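Local atomic coordinates of Serine/threonine-protein kinase pelle (Drosophila melanogaster, PDB entry 1D2Z), a protein that relays the Toll signal that sets embryonic dorsoventral polarity as a serine/threonine kinase, here represented by the death domain through which it binds Tube. Residues D8-I13 against T76-F81; A22-H27 against R94-Y99. All blocks are in the same frame, centred on the assembly; numbering follows the deposited sequence.

Interaction 1 of 2, residues D8-I13 against T76-F81; sequences DNTMAI and TVQTLF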
loop_
_atom_site.group_PDB
_atom_site.type_symbol
_atom_site.label_atom_id
_atom_site.label_comp_id
_atom_site.label_asym_id
_atom_site.label_seq_id
_atom_site.Cartn_x
_atom_site.Cartn_y
_atom_site.Cartn_z
ATOM N N ASP A 8 -0.816 -11.789 16.015
ATOM C CA ASP A 8 -1.663 -11.450 14.871
ATOM C C ASP A 8 -1.429 -12.386 13.688
ATOM O O ASP A 8 -0.560 -12.149 12.847
ATOM C CB ASP A 8 -1.455 -9.986 14.444
ATOM C CG ASP A 8 -2.552 -9.477 13.496
ATOM O OD1 ASP A 8 -3.309 -10.289 12.918
ATOM O OD2 ASP A 8 -2.662 -8.244 13.331
ATOM N N ASN A 9 -2.216 -13.454 13.634
ATOM C CA ASN A 9 -2.123 -14.426 12.553
ATOM C C ASN A 9 -3.355 -14.369 11.654
ATOM O O ASN A 9 -3.664 -15.332 10.952
ATOM C CB ASN A 9 -1.955 -15.844 13.111
ATOM C CG ASN A 9 -0.558 -16.102 13.644
ATOM O OD1 ASN A 9 0.321 -15.237 13.576
ATOM N ND2 ASN A 9 -0.343 -17.302 14.174
ATOM N N THR A 10 -4.058 -13.240 11.678
ATOM C CA THR A 10 -5.254 -13.088 10.855
ATOM C C THR A 10 -4.886 -12.726 9.426
ATOM O O THR A 10 -3.798 -12.209 9.167
ATOM C CB THR A 10 -6.211 -12.019 11.418
ATOM O OG1 THR A 10 -5.559 -10.744 11.450
ATOM C CG2 THR A 10 -6.663 -12.398 12.819
ATOM N N MET A 11 -5.799 -13.001 8.499
ATOM C CA MET A 11 -5.560 -12.702 7.096
ATOM C C MET A 11 -5.632 -11.206 6.818
ATOM O O MET A 11 -6.127 -10.425 7.634
ATOM C CB MET A 11 -6.571 -13.427 6.208
ATOM C CG MET A 11 -8.021 -13.027 6.442
ATOM S SD MET A 11 -9.130 -13.751 5.210
ATOM C CE MET A 11 -9.143 -15.484 5.726
ATOM N N ALA A 12 -5.120 -10.818 5.658
ATOM C CA ALA A 12 -5.147 -9.426 5.242
ATOM C C ALA A 12 -6.593 -9.091 4.886
ATOM O O ALA A 12 -7.318 -9.941 4.358
ATOM C CB ALA A 12 -4.250 -9.229 4.029
ATOM N N ILE A 13 -7.009 -7.865 5.197
ATOM C CA ILE A 13 -8.357 -7.385 4.899
ATOM C C ILE A 13 -8.710 -7.615 3.429
ATOM O O ILE A 13 -9.847 -7.973 3.101
ATOM C CB ILE A 13 -8.476 -5.867 5.224
ATOM C CG1 ILE A 13 -8.430 -5.657 6.744
ATOM C CG2 ILE A 13 -9.731 -5.269 4.583
ATOM C CD1 ILE A 13 -8.271 -4.211 7.178
ATOM N N THR A 76 -4.594 -6.156 8.564
ATOM C CA THR A 76 -5.216 -7.451 8.839
ATOM C C THR A 76 -6.624 -7.329 9.412
ATOM O O THR A 76 -7.038 -6.255 9.872
ATOM C CB THR A 76 -4.388 -8.257 9.861
ATOM O OG1 THR A 76 -4.445 -7.603 11.135
ATOM C CG2 THR A 76 -2.931 -8.386 9.413
ATOM N N VAL A 77 -7.347 -8.449 9.411
ATOM C CA VAL A 77 -8.702 -8.470 9.938
ATOM C C VAL A 77 -8.665 -8.150 11.433
ATOM O O VAL A 77 -9.570 -7.501 11.951
ATOM C CB VAL A 77 -9.391 -9.841 9.698
ATOM C CG1 VAL A 77 -10.790 -9.831 10.268
ATOM C CG2 VAL A 77 -9.465 -10.135 8.212
ATOM N N GLN A 78 -7.608 -8.576 12.120
ATOM C CA GLN A 78 -7.502 -8.289 13.549
ATOM C C GLN A 78 -7.414 -6.778 13.783
ATOM O O GLN A 78 -8.064 -6.242 14.682
ATOM C CB GLN A 78 -6.296 -8.994 14.175
ATOM C CG GLN A 78 -6.210 -8.792 15.682
ATOM C CD GLN A 78 -5.037 -9.507 16.316
ATOM O OE1 GLN A 78 -4.172 -8.880 16.923
ATOM N NE2 GLN A 78 -5.012 -10.828 16.195
ATOM N N THR A 79 -6.641 -6.088 12.949
ATOM C CA THR A 79 -6.499 -4.640 13.078
ATOM C C THR A 79 -7.842 -3.964 12.794
ATOM O O THR A 79 -8.203 -2.993 13.454
ATOM C CB THR A 79 -5.374 -4.104 12.162
ATOM O OG1 THR A 79 -4.141 -4.728 12.543
ATOM C CG2 THR A 79 -5.214 -2.590 12.308
ATOM N N LEU A 80 -8.604 -4.533 11.860
ATOM C CA LEU A 80 -9.931 -4.022 11.519
ATOM C C LEU A 80 -10.852 -4.225 12.734
ATOM O O LEU A 80 -11.652 -3.350 13.078
ATOM C CB LEU A 80 -10.488 -4.769 10.301
ATOM C CG LEU A 80 -11.886 -4.364 9.829
ATOM C CD1 LEU A 80 -11.896 -2.891 9.372
ATOM C CD2 LEU A 80 -12.316 -5.279 8.694
ATOM N N PHE A 81 -10.721 -5.384 13.373
ATOM C CA PHE A 81 -11.491 -5.733 14.567
ATOM C C PHE A 81 -11.215 -4.681 15.659
ATOM O O PHE A 81 -12.144 -4.148 16.270
ATOM C CB PHE A 81 -11.074 -7.134 15.034
ATOM C CG PHE A 81 -11.928 -7.705 16.137
ATOM C CD1 PHE A 81 -13.158 -8.300 15.850
ATOM C CD2 PHE A 81 -11.483 -7.690 17.458
ATOM C CE1 PHE A 81 -13.932 -8.876 16.866
ATOM C CE2 PHE A 81 -12.249 -8.264 18.483
ATOM C CZ PHE A 81 -13.475 -8.858 18.183
HETATM O O HOH W 1 -3.498 -6.399 15.317
#
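With CG anti to the backbone N (chi1 -166°), D8 turns its carboxylate to meet T76 tip to tip, while T76 sets OG1 between its own backbone N and carbonyl carbon (chi1 67°). The hydroxyl of T76 donates from OG1 to D8 OD2 over 2.9 Å, entering on the syn side of that oxygen. The same OG1 accepts from T79 N at 3.2 Å, so T76 is the N-cap of helix 77-86 and D8, accepting from the capping hydroxyl, is a second-shell group that helps to orient it. T10 repeats the pattern one step away: its OG1 donates to D8 OD1 at 2.7 Å and accepts from the amide Q78 N in the first turn at 3.1 Å. D8 OD1 also accepts from T10 N, closing an Asx turn in the loop. The amides of a helix's first turn have no preceding turn to supply acceptors, and here a death-domain helix takes them partly from the N-terminal loop: V77 N bonds M11 O at 2.9 Å. The amide of Q78 stacks on the D8 carboxylate, their planes 12° apart, and water 1 bridges D8 OD2 and Q78 OE1. An alanine in place of D8 would probably leave the hydroxyls of T10 and T76, and T10 N, without the carboxylate that accepts from them, and the loop less firmly held to the helix start. Apolar contacts flank the polar group, M11 CG lying 3.7 Å from V77 CG2 and I13 crossing L80 at about a right angle, with CD1 against CB. In the same first turn, Q78 packs on L149 and T79 on I147 of the Tube death domain.

Interaction 2 of 2, residues A22-H27 against R94-Y99; sequences AQLCAH and RLIKDY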
loop_
_atom_site.group_PDB
_atom_site.type_symbol
_atom_site.label_atom_id
_atom_site.label_comp_id
_atom_site.label_asym_id
_atom_site.label_seq_id
_atom_site.Cartn_x
_atom_site.Cartn_y
_atom_site.Cartn_z
ATOM N N ALA A 22 -19.318 -8.405 1.990
ATOM C CA ALA A 22 -20.580 -7.788 1.566
ATOM C C ALA A 22 -21.502 -7.530 2.764
ATOM O O ALA A 22 -22.192 -6.511 2.808
ATOM C CB ALA A 22 -21.283 -8.662 0.519
ATOM N N GLN A 23 -21.525 -8.453 3.728
ATOM C CA GLN A 23 -22.346 -8.277 4.933
ATOM C C GLN A 23 -21.815 -7.080 5.716
ATOM O O GLN A 23 -22.566 -6.186 6.105
ATOM C CB GLN A 23 -22.249 -9.493 5.854
ATOM C CG GLN A 23 -23.167 -10.645 5.531
ATOM C CD GLN A 23 -23.068 -11.743 6.582
ATOM O OE1 GLN A 23 -21.973 -12.188 6.925
ATOM N NE2 GLN A 23 -24.210 -12.165 7.111
ATOM N N LEU A 24 -20.506 -7.088 5.949
ATOM C CA LEU A 24 -19.848 -6.028 6.696
ATOM C C LEU A 24 -20.079 -4.652 6.083
ATOM O O LEU A 24 -20.533 -3.733 6.773
ATOM C CB LEU A 24 -18.350 -6.314 6.813
ATOM C CG LEU A 24 -17.516 -5.332 7.642
ATOM C CD1 LEU A 24 -18.018 -5.259 9.092
ATOM C CD2 LEU A 24 -16.059 -5.765 7.591
ATOM N N CYS A 25 -19.808 -4.525 4.785
ATOM C CA CYS A 25 -19.977 -3.246 4.112
ATOM C C CYS A 25 -21.421 -2.775 4.075
ATOM O O CYS A 25 -21.689 -1.591 4.286
ATOM C CB CYS A 25 -19.341 -3.265 2.719
ATOM S SG CYS A 25 -17.547 -3.437 2.814
ATOM N N ALA A 26 -22.356 -3.695 3.842
ATOM C CA ALA A 26 -23.774 -3.332 3.831
ATOM C C ALA A 26 -24.155 -2.769 5.213
ATOM O O ALA A 26 -24.859 -1.766 5.315
ATOM C CB ALA A 26 -24.646 -4.555 3.490
ATOM N N HIS A 27 -23.644 -3.398 6.267
ATOM C CA HIS A 27 -23.913 -2.979 7.639
ATOM C C HIS A 27 -23.314 -1.599 7.943
ATOM O O HIS A 27 -24.000 -0.719 8.453
ATOM C CB HIS A 27 -23.371 -4.023 8.617
ATOM C CG HIS A 27 -23.350 -3.568 10.041
ATOM N ND1 HIS A 27 -24.495 -3.254 10.742
ATOM C CD2 HIS A 27 -22.318 -3.364 10.894
ATOM C CE1 HIS A 27 -24.170 -2.877 11.966
ATOM N NE2 HIS A 27 -22.854 -2.935 12.085
ATOM N N ARG A 94 -18.795 -8.461 15.478
ATOM C CA ARG A 94 -19.419 -9.779 15.451
ATOM C C ARG A 94 -19.413 -10.380 14.049
ATOM O O ARG A 94 -19.169 -11.576 13.888
ATOM C CB ARG A 94 -20.848 -9.721 15.996
ATOM C CG ARG A 94 -21.338 -11.057 16.537
ATOM C CD ARG A 94 -22.745 -10.950 17.112
ATOM N NE ARG A 94 -23.676 -10.542 16.072
ATOM C CZ ARG A 94 -24.264 -11.374 15.218
ATOM N NH1 ARG A 94 -24.053 -12.685 15.282
ATOM N NH2 ARG A 94 -24.959 -10.876 14.213
ATOM N N LEU A 95 -19.640 -9.545 13.035
ATOM C CA LEU A 95 -19.663 -10.012 11.654
ATOM C C LEU A 95 -18.342 -10.614 11.184
ATOM O O LEU A 95 -18.328 -11.459 10.285
ATOM C CB LEU A 95 -20.112 -8.891 10.708
ATOM C CG LEU A 95 -21.612 -8.583 10.746
ATOM C CD1 LEU A 95 -21.927 -7.385 9.859
ATOM C CD2 LEU A 95 -22.409 -9.813 10.306
ATOM N N ILE A 96 -17.239 -10.183 11.794
ATOM C CA ILE A 96 -15.924 -10.705 11.427
ATOM C C ILE A 96 -15.275 -11.552 12.522
ATOM O O ILE A 96 -14.089 -11.873 12.435
ATOM C CB ILE A 96 -14.933 -9.572 11.028
ATOM C CG1 ILE A 96 -14.805 -8.541 12.154
ATOM C CG2 ILE A 96 -15.364 -8.928 9.721
ATOM C CD1 ILE A 96 -13.626 -7.586 11.970
ATOM N N LYS A 97 -16.058 -11.954 13.522
ATOM C CA LYS A 97 -15.526 -12.751 14.629
ATOM C C LYS A 97 -14.900 -14.068 14.192
ATOM O O LYS A 97 -13.942 -14.533 14.801
ATOM C CB LYS A 97 -16.611 -13.031 15.677
ATOM C CG LYS A 97 -17.676 -14.027 15.237
ATOM C CD LYS A 97 -18.802 -14.142 16.265
ATOM C CE LYS A 97 -19.963 -14.976 15.732
ATOM N NZ LYS A 97 -19.548 -16.384 15.415
ATOM N N ASP A 98 -15.419 -14.637 13.109
ATOM C CA ASP A 98 -14.936 -15.919 12.603
ATOM C C ASP A 98 -13.573 -15.877 11.909
ATOM O O ASP A 98 -12.983 -16.924 11.631
ATOM C CB ASP A 98 -15.995 -16.539 11.683
ATOM C CG ASP A 98 -17.368 -16.627 12.348
ATOM O OD1 ASP A 98 -17.430 -16.956 13.553
ATOM O OD2 ASP A 98 -18.385 -16.362 11.669
ATOM N N TYR A 99 -13.066 -14.670 11.657
ATOM C CA TYR A 99 -11.771 -14.488 10.996
ATOM C C TYR A 99 -10.746 -13.891 11.949
ATOM O O TYR A 99 -9.689 -13.411 11.538
ATOM C CB TYR A 99 -11.939 -13.601 9.768
ATOM C CG TYR A 99 -12.835 -14.220 8.728
ATOM C CD1 TYR A 99 -12.317 -15.091 7.770
ATOM C CD2 TYR A 99 -14.205 -13.970 8.725
ATOM C CE1 TYR A 99 -13.145 -15.705 6.835
ATOM C CE2 TYR A 99 -15.042 -14.578 7.798
ATOM C CZ TYR A 99 -14.505 -15.446 6.855
ATOM O OH TYR A 99 -15.325 -16.060 5.942
HETATM O O HOH W 2 -20.186 -12.946 8.803
#
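L24 and L95 are the residues whose backbones come nearest, 6.4 Å from CA to CA, where segment 22-27, wholly helical, passes segment 94-99, which starts in helix 90-95 and has a short 3-10 turn at K97 and D98. At that separation the two backbones do not bond directly, and side chains must fill the interval. L95 does most of this. Its CG lies anti to its own carbonyl carbon (chi1 -75°), and the branch CD1 comes down on the helix surface among Q23, L24 and H27, 3.9 Å from H27 CB and 4.0 Å from Q23 O. The same methyl comes obliquely to the imidazole of H27, near CG and CD2. L24, besides meeting L95, reaches the next residue: its CD2 lies 3.9 Å from I96 CG2, joining two buried side chains. At the more exposed margin, Q23 runs an extended chain past L95, with OE1 4.2 Å from CD2 of that leucine. Polar linkage comes through solvent, since water 2 donates to Q23 OE1 at 2.7 Å and to L95 O at 2.8 Å, thereby giving that carbonyl a partner. In the six-helix bundle of the death domain, this contact brings the first helix, 18-31, against the last, 90-95. L24 and I96 both continue inward onto F84 of helix 77-86, while C25 packs on N63 and L66 of helix 61-73.

In the fold
The two contacts illustrate how a helical bundle joins segments far apart in sequence: each pairs an early segment with one more than sixty residues later, and the segments alternate along the chain. Their centres are 13 Å apart, with direct packing between them. In the core, L80 CD2 of interaction 1 lies 3.9 Å from L24 CD2 of interaction 2, and F81 CA sits 3.8 Å from I96 CD1. Nearer the chain ends, M11 CE touches Y99 CD1 at 3.8 Å. Interaction 1 is chiefly polar and adjoins the Tube chain, whereas interaction 2 is chiefly apolar and touches no other protein chain of the assembly.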